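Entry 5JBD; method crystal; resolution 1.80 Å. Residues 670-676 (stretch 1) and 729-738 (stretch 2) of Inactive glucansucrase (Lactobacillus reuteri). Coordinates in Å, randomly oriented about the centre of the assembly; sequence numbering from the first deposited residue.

Stretch 1 670-676: AYNVIAK
Stretch 2, residues 729-738: ELANTIAALH

Two helices, 670-676 and 729-738, run side by side in nearly the same direction, their axes 19° apart and 8.6 Å at closest approach; phi/psi stay near -60/-43 throughout. The register sets the CA of Tyr671 5.7 Å from that of Leu730, and the CA of Ala675 4.7 Å from that of Thr733.

Glu729 (m, t, chi3 -14°) points toward the partner and accepts a hydrogen bond at OE2 from Asn672 ND2, 2.9 Å away; Asn672, m with chi2 -26°, starts sideways and reaches in with its end. A water also bridges the two residues, its O donating to Asn672 OD1 (2.8 Å) and to the backbone Glu729 O (2.9 Å). Leu730 (t, p) lays CB over one face of the Tyr671 ring (m, chi2 -29°), 3.9 Å from the centroid, a CH-pi contact.

Thr733 (m) is the knob, seated among Tyr671, Asn672, Ile674 and Ala675. Its OG1 lies 2.6 Å from Tyr671 O and 2.9 Å from Glu729 O, two acceptors for one proton, while CG2 packs 3.5 Å from Ile674 CG2. One turn on, two small side chains meet: Ala736 CB lies 4.1 Å from Ala675 CB and 4.0 Å from Ala675 CA. Leu737 (m, t) closes the contact, its CD1 4.0 Å from CG2 of Ile674 (m, t).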

# COMPACT_ATOMS: atom_id res chain seq x y z
N ALA A 670 -2.69 -3.65 19.22
CA ALA A 670 -3.44 -4.64 18.44
C ALA A 670 -2.88 -6.06 18.66
O ALA A 670 -3.66 -7.00 18.81
CB ALA A 670 -3.44 -4.28 16.96
N TYR A 671 -1.55 -6.20 18.74
CA TYR A 671 -0.96 -7.52 18.93
C TYR A 671 -1.47 -8.18 20.21
O TYR A 671 -1.83 -9.35 20.20
CB TYR A 671 0.58 -7.48 18.91
CG TYR A 671 1.21 -7.11 17.56
CD1 TYR A 671 0.58 -7.40 16.35
CD2 TYR A 671 2.44 -6.45 17.51
CE1 TYR A 671 1.15 -7.04 15.13
CE2 TYR A 671 3.02 -6.10 16.30
CZ TYR A 671 2.36 -6.42 15.10
OH TYR A 671 2.92 -6.07 13.90
N ASN A 672 -1.55 -7.41 21.30
CA ASN A 672 -2.02 -7.94 22.58
C ASN A 672 -3.51 -8.25 22.58
O ASN A 672 -3.94 -9.28 23.12
CB ASN A 672 -1.62 -7.01 23.73
CG ASN A 672 -0.10 -6.89 23.87
OD1 ASN A 672 0.64 -7.81 23.49
ND2 ASN A 672 0.37 -5.76 24.37
N VAL A 673 -4.29 -7.35 21.99
CA VAL A 673 -5.74 -7.57 21.86
C VAL A 673 -6.01 -8.82 21.02
O VAL A 673 -6.85 -9.65 21.39
CB VAL A 673 -6.46 -6.32 21.29
CG1 VAL A 673 -7.96 -6.59 21.12
CG2 VAL A 673 -6.21 -5.11 22.18
N ILE A 674 -5.29 -8.99 19.91
CA ILE A 674 -5.45 -10.17 19.03
C ILE A 674 -5.16 -11.48 19.80
O ILE A 674 -5.96 -12.42 19.75
CB ILE A 674 -4.61 -10.05 17.74
CG1 ILE A 674 -5.15 -8.94 16.84
CG2 ILE A 674 -4.59 -11.37 16.95
CD1 ILE A 674 -4.18 -8.40 15.81
N ALA A 675 -4.02 -11.51 20.49
CA ALA A 675 -3.62 -12.68 21.31
C ALA A 675 -4.69 -13.06 22.32
O ALA A 675 -5.08 -14.22 22.42
CB ALA A 675 -2.31 -12.40 22.03
N LYS A 676 -5.19 -12.06 23.05
CA LYS A 676 -6.24 -12.27 24.05
C LYS A 676 -7.53 -12.86 23.43
O LYS A 676 -8.23 -13.66 24.06
CB LYS A 676 -6.55 -10.95 24.76
CG LYS A 676 -7.44 -11.06 25.99
CD LYS A 676 -7.70 -9.68 26.58
CE LYS A 676 -8.97 -9.64 27.44
NZ LYS A 676 -8.68 -9.91 28.87
N GLU A 729 5.84 -8.95 21.00
CA GLU A 729 4.38 -9.09 21.06
C GLU A 729 3.84 -9.81 19.81
O GLU A 729 3.06 -10.75 19.93
CB GLU A 729 3.73 -7.72 21.24
CG GLU A 729 3.83 -7.18 22.67
CD GLU A 729 3.43 -5.73 22.80
OE1 GLU A 729 3.32 -5.02 21.76
OE2 GLU A 729 3.24 -5.27 23.96
N LEU A 730 4.30 -9.39 18.63
CA LEU A 730 3.93 -10.04 17.36
C LEU A 730 4.18 -11.56 17.40
O LEU A 730 3.29 -12.35 17.07
CB LEU A 730 4.69 -9.42 16.18
CG LEU A 730 4.51 -10.09 14.80
CD1 LEU A 730 3.05 -10.18 14.41
CD2 LEU A 730 5.28 -9.33 13.74
N ALA A 731 5.37 -11.96 17.83
CA ALA A 731 5.70 -13.38 17.89
C ALA A 731 4.80 -14.16 18.85
O ALA A 731 4.38 -15.29 18.54
CB ALA A 731 7.16 -13.59 18.26
N ASN A 732 4.50 -13.58 20.02
CA ASN A 732 3.56 -14.19 20.96
C ASN A 732 2.15 -14.25 20.39
O ASN A 732 1.44 -15.22 20.60
CB ASN A 732 3.55 -13.45 22.30
CG ASN A 732 4.74 -13.80 23.17
OD1 ASN A 732 5.26 -14.94 23.16
ND2 ASN A 732 5.18 -12.84 23.94
N THR A 733 1.76 -13.21 19.65
CA THR A 733 0.44 -13.17 18.99
C THR A 733 0.31 -14.26 17.93
O THR A 733 -0.70 -14.96 17.88
CB THR A 733 0.16 -11.78 18.40
OG1 THR A 733 0.25 -10.80 19.44
CG2 THR A 733 -1.22 -11.71 17.75
N ILE A 734 1.35 -14.43 17.10
CA ILE A 734 1.34 -15.49 16.09
C ILE A 734 1.20 -16.86 16.76
O ILE A 734 0.41 -17.71 16.30
CB ILE A 734 2.59 -15.43 15.19
CG1 ILE A 734 2.55 -14.17 14.33
CG2 ILE A 734 2.67 -16.67 14.28
CD1 ILE A 734 3.85 -13.81 13.68
N ALA A 735 1.93 -17.07 17.85
CA ALA A 735 1.87 -18.34 18.60
C ALA A 735 0.48 -18.59 19.18
O ALA A 735 -0.01 -19.73 19.14
CB ALA A 735 2.91 -18.36 19.71
N ALA A 736 -0.14 -17.54 19.71
CA ALA A 736 -1.50 -17.63 20.24
C ALA A 736 -2.52 -18.01 19.15
O ALA A 736 -3.38 -18.85 19.37
CB ALA A 736 -1.91 -16.33 20.92
N LEU A 737 -2.39 -17.41 17.97
CA LEU A 737 -3.25 -17.77 16.84
C LEU A 737 -2.99 -19.22 16.40
O LEU A 737 -3.94 -19.96 16.13
CB LEU A 737 -3.04 -16.81 15.67
CG LEU A 737 -3.50 -15.37 15.94
CD1 LEU A 737 -2.97 -14.42 14.89
CD2 LEU A 737 -5.02 -15.27 16.02
N HIS A 738 -1.72 -19.62 16.34
CA HIS A 738 -1.37 -21.01 16.05
C HIS A 738 -1.98 -21.97 17.07
O HIS A 738 -2.52 -23.00 16.68
CB HIS A 738 0.16 -21.21 16.04
CG HIS A 738 0.83 -20.73 14.79
ND1 HIS A 738 2.17 -20.44 14.75
CD2 HIS A 738 0.35 -20.51 13.54
CE1 HIS A 738 2.49 -20.04 13.54
NE2 HIS A 738 1.41 -20.07 12.78
O HOH W 1 1.21 -10.12 22.10